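Local coordinates for protein lovastatin nonaketide synthase, polyketide synthase component (Aspergillus terreus, PDB 7CPX) that assembles dihydromonacolin L, the nonaketide precursor of lovastatin, from malonyl-CoA with S-adenosyl-L-methionine and NADPH, as a homodimeric multidomain polyketide synthase that works with lovC, at residues Asp1513-Ser1518 against Ser1536-Gly1541; Val1593-Val1598 against Phe1615-Ile1620; Ser200-Ala205 against Val252-Ser257; Pro10-Gly15 against Glu267-Glu272; Ser1876-Leu1881 against Leu2125-Ser2130. The protein carries 2 engineered substitutions. One frame throughout, in Å; residues are numbered along the deposited sequence.

Interaction 1: Asp1513-Ser1518 against Ser1536-Gly1541; sequences DLIIAS and SLLKPG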
# COMPACT_ATOMS: atom_id res chain seq x y z
N ASP A 1513 -5.55 -68.85 0.63
CA ASP A 1513 -6.13 -69.50 -0.54
C ASP A 1513 -5.06 -70.13 -1.42
O ASP A 1513 -5.30 -71.18 -2.03
CB ASP A 1513 -6.95 -68.48 -1.34
CG ASP A 1513 -8.19 -68.02 -0.61
OD1 ASP A 1513 -9.02 -68.87 -0.24
OD2 ASP A 1513 -8.33 -66.80 -0.39
N LEU A 1514 -3.89 -69.50 -1.50
CA LEU A 1514 -2.85 -70.00 -2.39
C LEU A 1514 -1.47 -69.72 -1.79
O LEU A 1514 -1.25 -68.70 -1.13
CB LEU A 1514 -2.96 -69.36 -3.78
CG LEU A 1514 -1.78 -69.53 -4.73
CD1 LEU A 1514 -2.26 -69.77 -6.15
CD2 LEU A 1514 -0.88 -68.30 -4.68
N ILE A 1515 -0.56 -70.65 -2.04
CA ILE A 1515 0.83 -70.54 -1.61
C ILE A 1515 1.73 -70.78 -2.81
O ILE A 1515 1.40 -71.58 -3.69
CB ILE A 1515 1.17 -71.52 -0.47
CG1 ILE A 1515 0.50 -71.07 0.83
CG2 ILE A 1515 2.68 -71.63 -0.29
CD1 ILE A 1515 0.66 -72.04 1.98
N ILE A 1516 2.85 -70.06 -2.86
CA ILE A 1516 3.81 -70.13 -3.96
C ILE A 1516 5.18 -70.38 -3.36
O ILE A 1516 5.78 -69.48 -2.76
CB ILE A 1516 3.82 -68.85 -4.80
CG1 ILE A 1516 2.45 -68.63 -5.45
CG2 ILE A 1516 4.90 -68.92 -5.86
CD1 ILE A 1516 2.22 -67.21 -5.92
N ALA A 1517 5.69 -71.60 -3.52
CA ALA A 1517 7.03 -71.95 -3.05
C ALA A 1517 8.01 -71.76 -4.20
O ALA A 1517 8.05 -72.57 -5.13
CB ALA A 1517 7.07 -73.38 -2.53
N SER A 1518 8.81 -70.70 -4.13
CA SER A 1518 9.69 -70.30 -5.23
C SER A 1518 11.08 -70.88 -4.98
O SER A 1518 11.92 -70.27 -4.32
CB SER A 1518 9.74 -68.78 -5.36
OG SER A 1518 10.65 -68.39 -6.37
N SER A 1536 -1.20 -76.88 6.20
CA SER A 1536 -1.77 -76.32 7.42
C SER A 1536 -2.20 -74.87 7.21
O SER A 1536 -3.25 -74.46 7.71
CB SER A 1536 -0.76 -76.41 8.57
OG SER A 1536 -0.38 -77.75 8.80
N LEU A 1537 -1.41 -74.09 6.47
CA LEU A 1537 -1.78 -72.71 6.19
C LEU A 1537 -2.81 -72.58 5.08
O LEU A 1537 -3.54 -71.58 5.05
CB LEU A 1537 -0.55 -71.88 5.83
CG LEU A 1537 0.35 -71.43 6.99
CD1 LEU A 1537 1.37 -70.42 6.50
CD2 LEU A 1537 -0.47 -70.85 8.14
N LEU A 1538 -2.88 -73.54 4.16
CA LEU A 1538 -3.81 -73.44 3.05
C LEU A 1538 -5.22 -73.82 3.48
O LEU A 1538 -5.42 -74.77 4.25
CB LEU A 1538 -3.37 -74.35 1.90
CG LEU A 1538 -2.24 -73.84 1.01
CD1 LEU A 1538 -1.87 -74.90 -0.01
CD2 LEU A 1538 -2.62 -72.55 0.32
N LYS A 1539 -6.20 -73.07 2.98
CA LYS A 1539 -7.59 -73.47 3.14
C LYS A 1539 -7.83 -74.75 2.34
O LYS A 1539 -7.12 -75.03 1.37
CB LYS A 1539 -8.52 -72.37 2.65
CG LYS A 1539 -8.46 -71.08 3.45
CD LYS A 1539 -9.08 -69.94 2.67
CE LYS A 1539 -9.12 -68.65 3.47
NZ LYS A 1539 -9.66 -67.52 2.66
N PRO A 1540 -8.84 -75.54 2.71
CA PRO A 1540 -9.12 -76.76 1.94
C PRO A 1540 -9.37 -76.42 0.48
O PRO A 1540 -10.17 -75.53 0.16
CB PRO A 1540 -10.36 -77.34 2.62
CG PRO A 1540 -10.40 -76.71 3.97
CD PRO A 1540 -9.79 -75.36 3.82
N GLY A 1541 -8.69 -77.13 -0.41
CA GLY A 1541 -8.73 -76.83 -1.82
C GLY A 1541 -7.80 -75.73 -2.26
O GLY A 1541 -7.78 -75.39 -3.45

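Interaction 2: Val1593-Val1598 against Phe1615-Ile1620; sequences VGFSGV and FSTHAI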
# COMPACT_ATOMS: atom_id res chain seq x y z
N VAL A 1593 1.37 -85.60 2.01
CA VAL A 1593 1.36 -84.48 2.95
C VAL A 1593 0.02 -83.75 2.87
O VAL A 1593 -0.11 -82.62 3.36
CB VAL A 1593 2.53 -83.51 2.68
CG1 VAL A 1593 3.86 -84.24 2.83
CG2 VAL A 1593 2.41 -82.87 1.31
N GLY A 1594 -0.97 -84.38 2.25
CA GLY A 1594 -2.33 -83.86 2.29
C GLY A 1594 -2.67 -82.87 1.19
O GLY A 1594 -3.08 -81.75 1.48
N PHE A 1595 -2.49 -83.27 -0.07
CA PHE A 1595 -2.86 -82.44 -1.21
C PHE A 1595 -3.51 -83.33 -2.27
O PHE A 1595 -3.68 -84.54 -2.08
CB PHE A 1595 -1.64 -81.71 -1.78
CG PHE A 1595 -1.13 -80.60 -0.93
CD1 PHE A 1595 -0.28 -80.85 0.13
CD2 PHE A 1595 -1.47 -79.29 -1.20
CE1 PHE A 1595 0.21 -79.83 0.90
CE2 PHE A 1595 -0.99 -78.26 -0.42
CZ PHE A 1595 -0.15 -78.53 0.63
N SER A 1596 -3.86 -82.71 -3.40
CA SER A 1596 -4.57 -83.38 -4.48
C SER A 1596 -3.64 -83.99 -5.52
O SER A 1596 -4.12 -84.53 -6.52
CB SER A 1596 -5.51 -82.39 -5.17
OG SER A 1596 -6.14 -82.99 -6.29
N GLY A 1597 -2.33 -83.93 -5.31
CA GLY A 1597 -1.38 -84.41 -6.30
C GLY A 1597 -1.03 -83.35 -7.31
O GLY A 1597 -1.47 -82.20 -7.25
N VAL A 1598 -0.21 -83.75 -8.28
CA VAL A 1598 0.28 -82.83 -9.30
C VAL A 1598 -0.83 -82.56 -10.31
O VAL A 1598 -1.03 -83.34 -11.25
CB VAL A 1598 1.53 -83.38 -10.00
CG1 VAL A 1598 1.91 -82.50 -11.17
CG2 VAL A 1598 2.68 -83.47 -9.01
N PHE A 1615 4.80 -76.75 -10.74
CA PHE A 1615 3.69 -77.67 -10.53
C PHE A 1615 2.59 -76.96 -9.75
O PHE A 1615 2.87 -76.09 -8.92
CB PHE A 1615 4.14 -78.93 -9.77
CG PHE A 1615 5.39 -79.55 -10.31
CD1 PHE A 1615 5.37 -80.26 -11.50
CD2 PHE A 1615 6.58 -79.44 -9.62
CE1 PHE A 1615 6.52 -80.83 -12.00
CE2 PHE A 1615 7.74 -80.02 -10.11
CZ PHE A 1615 7.71 -80.72 -11.30
N SER A 1616 1.35 -77.35 -10.03
CA SER A 1616 0.18 -76.81 -9.34
C SER A 1616 -0.58 -77.96 -8.70
O SER A 1616 -0.77 -79.01 -9.32
CB SER A 1616 -0.73 -76.05 -10.30
OG SER A 1616 -1.74 -76.90 -10.82
N THR A 1617 -1.03 -77.75 -7.46
CA THR A 1617 -1.75 -78.77 -6.73
C THR A 1617 -2.84 -78.13 -5.89
O THR A 1617 -2.77 -76.94 -5.56
CB THR A 1617 -0.82 -79.59 -5.83
OG1 THR A 1617 -0.43 -78.80 -4.70
CG2 THR A 1617 0.42 -80.00 -6.60
N HIS A 1618 -3.85 -78.92 -5.54
CA HIS A 1618 -4.91 -78.47 -4.65
C HIS A 1618 -4.69 -79.03 -3.25
O HIS A 1618 -4.15 -80.12 -3.07
CB HIS A 1618 -6.28 -78.90 -5.15
CG HIS A 1618 -6.52 -78.60 -6.60
ND1 HIS A 1618 -5.91 -77.55 -7.26
CD2 HIS A 1618 -7.30 -79.22 -7.52
CE1 HIS A 1618 -6.31 -77.54 -8.52
NE2 HIS A 1618 -7.15 -78.54 -8.70
N ALA A 1619 -5.12 -78.26 -2.25
CA ALA A 1619 -5.10 -78.71 -0.86
C ALA A 1619 -6.32 -79.61 -0.65
O ALA A 1619 -7.36 -79.20 -0.14
CB ALA A 1619 -5.10 -77.53 0.10
N ILE A 1620 -6.17 -80.87 -1.07
CA ILE A 1620 -7.32 -81.76 -1.14
C ILE A 1620 -7.95 -81.94 0.23
O ILE A 1620 -7.29 -81.84 1.27
CB ILE A 1620 -6.93 -83.11 -1.75
CG1 ILE A 1620 -8.16 -83.83 -2.30
CG2 ILE A 1620 -6.24 -83.98 -0.71
CD1 ILE A 1620 -7.84 -84.99 -3.20

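Interaction 3: Ser200-Ala205 against Val252-Ser257; sequences SSMAIA and VLKTLS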
# COMPACT_ATOMS: atom_id res chain seq x y z
N SER A 200 7.16 20.77 50.70
CA SER A 200 6.52 21.55 49.65
C SER A 200 5.38 22.34 50.25
O SER A 200 4.40 21.75 50.73
CB SER A 200 6.01 20.64 48.52
OG SER A 200 7.08 19.92 47.92
N SER A 201 5.50 23.67 50.23
CA SER A 201 4.42 24.51 50.72
C SER A 201 3.16 24.38 49.87
O SER A 201 2.07 24.71 50.35
CB SER A 201 4.87 25.98 50.74
OG SER A 201 3.78 26.84 50.97
N MET A 202 3.29 23.91 48.64
CA MET A 202 2.16 23.77 47.74
C MET A 202 2.39 22.55 46.86
O MET A 202 3.53 22.14 46.64
CB MET A 202 1.98 25.03 46.88
CG MET A 202 0.90 24.95 45.83
SD MET A 202 0.86 26.44 44.82
CE MET A 202 0.64 25.74 43.18
N ALA A 203 1.30 21.98 46.36
CA ALA A 203 1.39 20.80 45.52
C ALA A 203 0.22 20.79 44.55
O ALA A 203 -0.94 20.80 44.97
CB ALA A 203 1.39 19.52 46.36
N ILE A 204 0.52 20.76 43.26
CA ILE A 204 -0.51 20.57 42.25
C ILE A 204 -0.82 19.09 42.16
O ILE A 204 0.08 18.26 41.99
CB ILE A 204 -0.05 21.12 40.89
CG1 ILE A 204 0.13 22.64 40.94
CG2 ILE A 204 -1.05 20.74 39.82
CD1 ILE A 204 -1.11 23.40 41.35
N ALA A 205 -2.09 18.75 42.33
CA ALA A 205 -2.60 17.42 42.03
C ALA A 205 -3.44 17.55 40.78
O ALA A 205 -4.52 18.15 40.80
CB ALA A 205 -3.41 16.86 43.20
N VAL A 252 -4.88 22.85 43.40
CA VAL A 252 -3.80 23.34 44.24
C VAL A 252 -4.06 22.87 45.67
O VAL A 252 -5.10 23.19 46.25
CB VAL A 252 -3.68 24.86 44.17
CG1 VAL A 252 -2.45 25.34 44.92
CG2 VAL A 252 -3.64 25.32 42.73
N LEU A 253 -3.13 22.11 46.22
CA LEU A 253 -3.25 21.52 47.54
C LEU A 253 -2.20 22.11 48.46
O LEU A 253 -1.05 22.32 48.06
CB LEU A 253 -3.08 20.00 47.47
CG LEU A 253 -4.10 19.24 46.63
CD1 LEU A 253 -3.77 17.77 46.59
CD2 LEU A 253 -5.48 19.45 47.19
N LYS A 254 -2.59 22.37 49.70
CA LYS A 254 -1.68 22.89 50.70
C LYS A 254 -2.12 22.38 52.06
O LYS A 254 -3.27 21.97 52.25
CB LYS A 254 -1.64 24.42 50.70
CG LYS A 254 -1.41 25.03 49.33
CD LYS A 254 -1.42 26.54 49.38
CE LYS A 254 -0.24 27.08 50.17
NZ LYS A 254 -0.10 28.56 50.05
N THR A 255 -1.19 22.41 53.01
CA THR A 255 -1.56 22.12 54.39
C THR A 255 -2.44 23.26 54.90
O THR A 255 -2.19 24.43 54.62
CB THR A 255 -0.33 21.97 55.27
OG1 THR A 255 0.19 23.26 55.61
CG2 THR A 255 0.75 21.16 54.56
N LEU A 256 -3.49 22.90 55.64
CA LEU A 256 -4.47 23.90 56.06
C LEU A 256 -3.78 25.08 56.72
O LEU A 256 -4.09 26.24 56.43
CB LEU A 256 -5.48 23.26 57.01
CG LEU A 256 -6.62 24.16 57.51
CD1 LEU A 256 -7.36 24.78 56.34
CD2 LEU A 256 -7.57 23.36 58.38
N SER A 257 -2.81 24.81 57.60
CA SER A 257 -2.05 25.90 58.22
C SER A 257 -1.29 26.70 57.18
O SER A 257 -1.24 27.93 57.25
CB SER A 257 -1.09 25.33 59.26
OG SER A 257 -0.17 24.43 58.67

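Interaction 4: Pro10-Gly15 against Glu267-Glu272; sequences PIVVVG and ECVIRE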
# COMPACT_ATOMS: atom_id res chain seq x y z
N PRO A 10 -4.70 18.29 57.87
CA PRO A 10 -5.64 18.24 56.74
C PRO A 10 -5.19 19.10 55.57
O PRO A 10 -5.13 20.33 55.68
CB PRO A 10 -6.94 18.77 57.35
CG PRO A 10 -6.49 19.67 58.44
CD PRO A 10 -5.26 19.04 59.01
N ILE A 11 -4.89 18.46 54.45
CA ILE A 11 -4.56 19.21 53.26
C ILE A 11 -5.80 20.00 52.84
O ILE A 11 -6.92 19.73 53.27
CB ILE A 11 -4.08 18.28 52.14
CG1 ILE A 11 -2.87 17.47 52.62
CG2 ILE A 11 -3.72 19.06 50.90
CD1 ILE A 11 -1.74 18.32 53.16
N VAL A 12 -5.59 21.01 52.00
CA VAL A 12 -6.67 21.92 51.64
C VAL A 12 -6.60 22.23 50.15
O VAL A 12 -5.53 22.58 49.63
CB VAL A 12 -6.62 23.20 52.48
CG1 VAL A 12 -5.54 24.13 51.99
CG2 VAL A 12 -7.96 23.90 52.47
N VAL A 13 -7.73 22.09 49.47
CA VAL A 13 -7.88 22.55 48.09
C VAL A 13 -8.18 24.05 48.14
O VAL A 13 -9.26 24.46 48.57
CB VAL A 13 -8.99 21.80 47.35
CG1 VAL A 13 -9.09 22.30 45.93
CG2 VAL A 13 -8.74 20.31 47.37
N VAL A 14 -7.21 24.86 47.71
CA VAL A 14 -7.36 26.31 47.70
C VAL A 14 -7.84 26.83 46.35
O VAL A 14 -8.40 27.93 46.28
CB VAL A 14 -6.04 27.00 48.07
CG1 VAL A 14 -5.62 26.62 49.47
CG2 VAL A 14 -4.95 26.63 47.08
N GLY A 15 -7.61 26.09 45.27
CA GLY A 15 -8.02 26.53 43.96
C GLY A 15 -7.98 25.37 42.98
O GLY A 15 -7.35 24.34 43.24
N GLU A 267 -11.15 26.09 48.85
CA GLU A 267 -12.26 25.41 48.19
C GLU A 267 -12.78 24.25 49.02
O GLU A 267 -13.99 24.04 49.11
CB GLU A 267 -11.82 24.91 46.81
CG GLU A 267 -11.49 26.01 45.82
CD GLU A 267 -11.31 25.49 44.41
OE1 GLU A 267 -11.25 24.25 44.24
OE2 GLU A 267 -11.23 26.31 43.47
N CYS A 268 -11.88 23.47 49.63
CA CYS A 268 -12.32 22.40 50.52
C CYS A 268 -11.11 21.91 51.31
O CYS A 268 -10.00 22.41 51.14
CB CYS A 268 -12.97 21.25 49.75
SG CYS A 268 -11.87 20.36 48.64
N VAL A 269 -11.34 20.92 52.16
CA VAL A 269 -10.30 20.35 53.01
C VAL A 269 -10.24 18.86 52.74
O VAL A 269 -11.17 18.12 53.07
CB VAL A 269 -10.58 20.63 54.50
CG1 VAL A 269 -9.83 19.63 55.36
CG2 VAL A 269 -10.18 22.04 54.86
N ILE A 270 -9.14 18.41 52.14
CA ILE A 270 -8.86 16.99 52.01
C ILE A 270 -8.30 16.53 53.35
O ILE A 270 -7.11 16.71 53.65
CB ILE A 270 -7.88 16.70 50.86
CG1 ILE A 270 -8.45 17.26 49.55
CG2 ILE A 270 -7.64 15.21 50.74
CD1 ILE A 270 -7.53 17.08 48.37
N ARG A 271 -9.17 15.96 54.19
CA ARG A 271 -8.76 15.53 55.52
C ARG A 271 -7.81 14.35 55.45
O ARG A 271 -6.82 14.29 56.19
CB ARG A 271 -10.00 15.18 56.34
CG ARG A 271 -9.70 14.64 57.72
CD ARG A 271 -10.96 14.62 58.57
NE ARG A 271 -10.73 14.13 59.92
CZ ARG A 271 -11.56 14.31 60.94
NH1 ARG A 271 -12.68 15.00 60.80
NH2 ARG A 271 -11.25 13.79 62.12
N GLU A 272 -8.09 13.39 54.56
CA GLU A 272 -7.26 12.21 54.43
C GLU A 272 -7.48 11.61 53.05
O GLU A 272 -8.57 11.72 52.48
CB GLU A 272 -7.58 11.18 55.52
CG GLU A 272 -6.67 9.97 55.53
CD GLU A 272 -5.24 10.32 55.88
OE1 GLU A 272 -4.99 11.46 56.31
OE2 GLU A 272 -4.36 9.45 55.72

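Interaction 5: Ser1876-Leu1881 against Leu2125-Ser2130; sequences SCPHAL and LSTVIS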
# COMPACT_ATOMS: atom_id res chain seq x y z
N SER A 1876 9.68 -34.00 -37.88
CA SER A 1876 8.56 -33.07 -38.01
C SER A 1876 8.94 -31.71 -37.45
O SER A 1876 9.93 -31.57 -36.73
CB SER A 1876 7.31 -33.59 -37.29
OG SER A 1876 7.51 -33.63 -35.89
N CYS A 1877 8.14 -30.71 -37.81
CA CYS A 1877 8.30 -29.38 -37.24
C CYS A 1877 7.37 -29.22 -36.04
O CYS A 1877 6.16 -29.43 -36.17
CB CYS A 1877 7.99 -28.31 -38.28
SG CYS A 1877 8.14 -26.62 -37.65
N PRO A 1878 7.89 -28.86 -34.86
CA PRO A 1878 7.01 -28.78 -33.68
C PRO A 1878 5.85 -27.82 -33.86
O PRO A 1878 4.75 -28.11 -33.37
CB PRO A 1878 7.95 -28.30 -32.57
CG PRO A 1878 9.33 -28.49 -33.08
CD PRO A 1878 9.27 -28.43 -34.56
N HIS A 1879 6.06 -26.70 -34.54
CA HIS A 1879 5.05 -25.66 -34.67
C HIS A 1879 4.34 -25.78 -36.01
O HIS A 1879 4.97 -26.05 -37.04
CB HIS A 1879 5.69 -24.28 -34.54
CG HIS A 1879 6.81 -24.23 -33.55
ND1 HIS A 1879 6.59 -24.15 -32.19
CD2 HIS A 1879 8.15 -24.25 -33.71
CE1 HIS A 1879 7.75 -24.12 -31.56
NE2 HIS A 1879 8.71 -24.18 -32.46
N ALA A 1880 3.02 -25.58 -35.99
CA ALA A 1880 2.24 -25.60 -37.22
C ALA A 1880 2.41 -24.28 -37.96
O ALA A 1880 2.37 -23.21 -37.35
CB ALA A 1880 0.76 -25.84 -36.91
N LEU A 1881 2.60 -24.37 -39.27
CA LEU A 1881 2.81 -23.20 -40.11
C LEU A 1881 1.57 -22.90 -40.93
O LEU A 1881 0.99 -23.79 -41.54
CB LEU A 1881 4.01 -23.40 -41.03
CG LEU A 1881 5.38 -23.21 -40.37
CD1 LEU A 1881 5.64 -24.29 -39.34
CD2 LEU A 1881 6.47 -23.20 -41.43
N LEU A 2125 11.72 -21.87 -33.73
CA LEU A 2125 11.50 -22.04 -35.15
C LEU A 2125 12.74 -22.63 -35.81
O LEU A 2125 13.87 -22.43 -35.34
CB LEU A 2125 11.13 -20.71 -35.80
CG LEU A 2125 10.02 -19.93 -35.09
CD1 LEU A 2125 9.57 -18.74 -35.93
CD2 LEU A 2125 8.84 -20.83 -34.76
N SER A 2126 12.53 -23.36 -36.90
CA SER A 2126 13.57 -24.12 -37.58
C SER A 2126 14.12 -25.25 -36.71
O SER A 2126 15.24 -25.72 -36.94
CB SER A 2126 14.72 -23.22 -38.04
OG SER A 2126 14.24 -22.20 -38.90
N THR A 2127 13.36 -25.68 -35.71
CA THR A 2127 13.68 -26.86 -34.93
C THR A 2127 12.90 -28.05 -35.47
O THR A 2127 11.79 -27.91 -35.98
CB THR A 2127 13.34 -26.65 -33.45
OG1 THR A 2127 14.14 -25.60 -32.92
CG2 THR A 2127 13.58 -27.93 -32.66
N VAL A 2128 13.50 -29.23 -35.37
CA VAL A 2128 12.92 -30.45 -35.91
C VAL A 2128 12.93 -31.54 -34.85
O VAL A 2128 13.98 -31.86 -34.28
CB VAL A 2128 13.65 -30.92 -37.19
CG1 VAL A 2128 15.12 -31.12 -36.92
CG2 VAL A 2128 13.03 -32.20 -37.70
N ILE A 2129 11.75 -32.10 -34.59
CA ILE A 2129 11.60 -33.27 -33.74
C ILE A 2129 11.94 -34.51 -34.53
O ILE A 2129 11.45 -34.70 -35.66
CB ILE A 2129 10.17 -33.35 -33.19
CG1 ILE A 2129 9.84 -32.13 -32.33
CG2 ILE A 2129 9.99 -34.63 -32.40
CD1 ILE A 2129 8.42 -31.65 -32.52
N SER A 2130 12.77 -35.37 -33.95
CA SER A 2130 13.15 -36.65 -34.54
C SER A 2130 12.31 -37.73 -33.87
O SER A 2130 12.58 -38.13 -32.74
CB SER A 2130 14.64 -36.91 -34.35
OG SER A 2130 14.98 -38.23 -34.73

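Interaction 1: Asp1513-Ser1518 against Ser1536-Gly1541
Leu1537, in the last turn of helix 1527-1537, meets Ile1515 on strand 1512-1518: its CB lies 4.0 Å from Ile1515 CD1. Leu1538, the first residue past the helix, carries most of the apolar contact. The two side chains cross at a slant, with Leu1538 CG 3.5 Å from Ile1515 CD1 and Leu1538 CD2 equally near Ile1515 CG1. Ile1515 keeps CD1 extended (chi2 175°), which takes this methyl to both leucines. The same Leu1538 CD2 also touches the strand backbone, 3.7 Å from Leu1514 C. Lys1539 then reaches across with a fully extended chain to Asp1513. Lys1539 NZ forms a salt bridge with Asp1513, 3.3 Å from Asp1513 OD1 and 3.4 Å from Asp1513 OD2, both weak as hydrogen bonds, while Lys1539 CD runs beside OD1. Asp1513 OD2 also accepts a hydrogen bond from Asp1441 N on strand 1440-1445, and Asp1441 forms a long, weak ion pair with Lys1539 NZ. Within the methyltransferase domain, the return from helix to sheet thus combines a buried leucine-isoleucine contact with a partly exposed ion pair, whose lysine probably offsets the charge of two aspartates at the start of neighbouring parallel strands.

Interaction 2: Val1593-Val1598 against Phe1615-Ile1620
The contact belongs to the antiparallel strand 1614-1618 of a sheet with the strand order of class I methyltransferases; the loop 1593-1598, after helix 1583-1592, runs alongside it, Phe1595 and Ser1596 meeting His1618 and Val1598 meeting Phe1615. The end-to-end directions of the two segments differ by 142°. One hydrogen bond joins their backbones: Ser1596 N donates to His1618 O over 2.6 Å, with the donor tilted 20° from the carbonyl plane. His1618 O also sits at the edge of the Phe1595 ring, near its plane and 3.4 Å from Phe1595 CD2. Farther out on the same ring, Phe1595 CE2 lies 4.2 Å from Ala1619 CB. Ile1620 lays its branch against the Phe1595-Ser1596 peptide, Ile1620 CB 3.5 Å from Ser1596 N, and the CB atoms of Ser1596 and His1618 approach to 3.6 Å. Thr1617 turns its methyl CG2 and its CB toward the carbonyl oxygen of Gly1597. Val1598 closes the contact, its CG1 4.1 Å from Phe1615 CD1, the two side chains approaching at a slant. Phe1595 and Thr1617 both continue onto Leu1590 of helix 1583-1592 and Met1544 of strand 1542-1547, Arg1535 of helix 1527-1537 flanks Phe1595 and Ala1619, and Ser1616 pairs through its backbone with Ser1600 of strand 1600-1602.

Interaction 3: Ser200-Ala205 against Val252-Ser257
Ala203 and Leu253 form an antiparallel hydrogen-bonded pair between strands 203-209 and 247-255, whose short segments run 136° apart. Two backbone bonds define it: Ala203 N to Leu253 O at 2.9 Å and Leu253 N to Ala203 O at 2.8 Å. The next pair, Ile204 with Val252, is non-hydrogen-bonded, and Met202 CA adds a C-H contact to Leu253 O.

Apolar contacts line both faces of the sheet. On the face of Ile204 and Val252, the two methyls of Val252 go separate ways: CG2 meets Ile204 CD1 at 3.5 Å, whereas CG1, anti to the backbone N (chi1 -173°), touches Met202 at CG, SD and CE, with Met202 SD 3.5 Å away. On the face of Ala203 and Leu253, the Leu253 methyl CD1 reaches Ala205 CB, again at 3.5 Å.

Past the last bridge, the contact becomes one of aliphatic lysine against backbone. Lys254 folds at chi3 (66°), placing CE 3.3 Å from Ser201 O, and its CG lies 4.2 Å from Met202 CB. The ammonium itself is held beyond the contact, in salt bridges to Asp262 and Asp264.

The pair lies in the ketosynthase sheet between strands 126-131 and 11-19. Helix 97-113 packs on the side of Met202, Ile204 and Val252, and helix 183-196 takes Ala203, Ala205 and Leu253, so that this strand pair is enclosed between helical layers.

Interaction 4: Pro10-Gly15 against Glu267-Glu272
This is a buried antiparallel strand pairing with a classic beta bulge at one end, where Glu267 and Cys268 both face Val13. It links strand 11-19, in the N-terminal half of the thiolase-type ketosynthase fold, to strand 268-277, which opens the C-terminal half. The carbonyl of Val13 is the focus of the bulge: its oxygen accepts from Glu267 N at 2.5 Å and from Cys268 N at 3.0 Å, both donors in the carbonyl plane and the second on a lone pair. Val13 N returns a bond to Cys268 O, although the position of that oxygen is less certain.

Val13 also carries the side-chain contact. With CG1 anti to the backbone N (chi1 -179°), its two methyls divide the work: CG2 touches Cys268 SG at 3.4 Å and Ile270 CD1 at 3.6 Å, and CG1 lies 3.4 Å from Glu267 OE1. The extended Glu267 chain continues past Val14 to Gly15, where Glu267 OE2 comes within 3.3 Å of Gly15 CA. On the opposite face of the sheet, Val269 CG1 lies 3.6 Å from Pro10 CB.

Ile11 and Ile270 both rest on helix 183-196, and helix 369-386 receives Ile270 and Cys268. The contact thus combines backbone hydrogen bonds with mostly aliphatic side chains and one buried carboxylate; Ser16 OG bonds Glu267 OE1, and Lys923, which bonds Val14 O and touches Glu267, and Arg385 may also moderate its charge.

Interaction 5: Ser1876-Leu1881 against Leu2125-Ser2130
The imidazole of His1879 has Pro1878 CB over the centre of one face, 4.1 Å above the plane, and meets Leu2125 across the contact. There the methyl CD2 of Leu2125 lies 3.6 Å from His1879 CD2, and the two side chains cross at about a right angle. At NE2, the ring makes a weak hydrogen bond to Asp2124 O. The puckered Pro1878 ring touches Ile2129: Pro1878 CG lies 3.3 Å from Ile2129 CD1 and Pro1878 CB 3.4 Å from the same methyl, the side chains sliding past each other in opposite senses.

Beyond the proline, the backbones pair. Ser1876 and Ile2129 exchange two hydrogen bonds, Ser1876 N to Ile2129 O and Ile2129 N to Ser1876 O, each 2.9 Å; the second donor is tilted 16° from the carbonyl plane. Val2128 CA adds a C-H contact to Ser1876 O, and the Val2128 methyl CG2, anti to the backbone N, packs at 3.3 Å from that oxygen. Ser1876 OG, which lies between the backbone N and the carbonyl carbon (chi1 66°), sits 3.8 Å from Ile2129 CB; it accepts from Trp2131 NE1 and is also hydrogen-bonded to Asn1912 OD1.

Strand 1869-1883 bends at Pro1878 and His1879, so its pairing with strand 2128-2130 stops there and the contact continues chiefly through Pro1878 and His1879. A late strand pairing with an early one, with a parallel five-stranded sheet of Rossmann-like order between them in sequence, is consistent with the two-part build of a medium-chain reductase, as in the enoylreductase-type regions of related synthases.

How the interactions relate
Interactions 1 and 2 share the methyltransferase sheet and touch: Leu1538 CD1 packs against Phe1595 CE2, and Gly1541 N probably bonds Ala1619 O. Interactions 3 and 4 are likewise adjacent in the ketosynthase sheet, because strands 247-255 and 11-19 are neighbours there; Lys254 O probably accepts from Val12 N, and interaction 3 is nested inside the long chain excursion closed by interaction 4. Interactions 1, 3, 4 and 5 are buried, 3 and 4 mainly through backbone pairing and aliphatic packing, whereas interaction 1 adds a partly exposed ion pair. Interaction 2, loop against strand, is only partly buried. Interaction 5 stands apart, its centre about 58 Å from that of interaction 1, pairing strands around a bend.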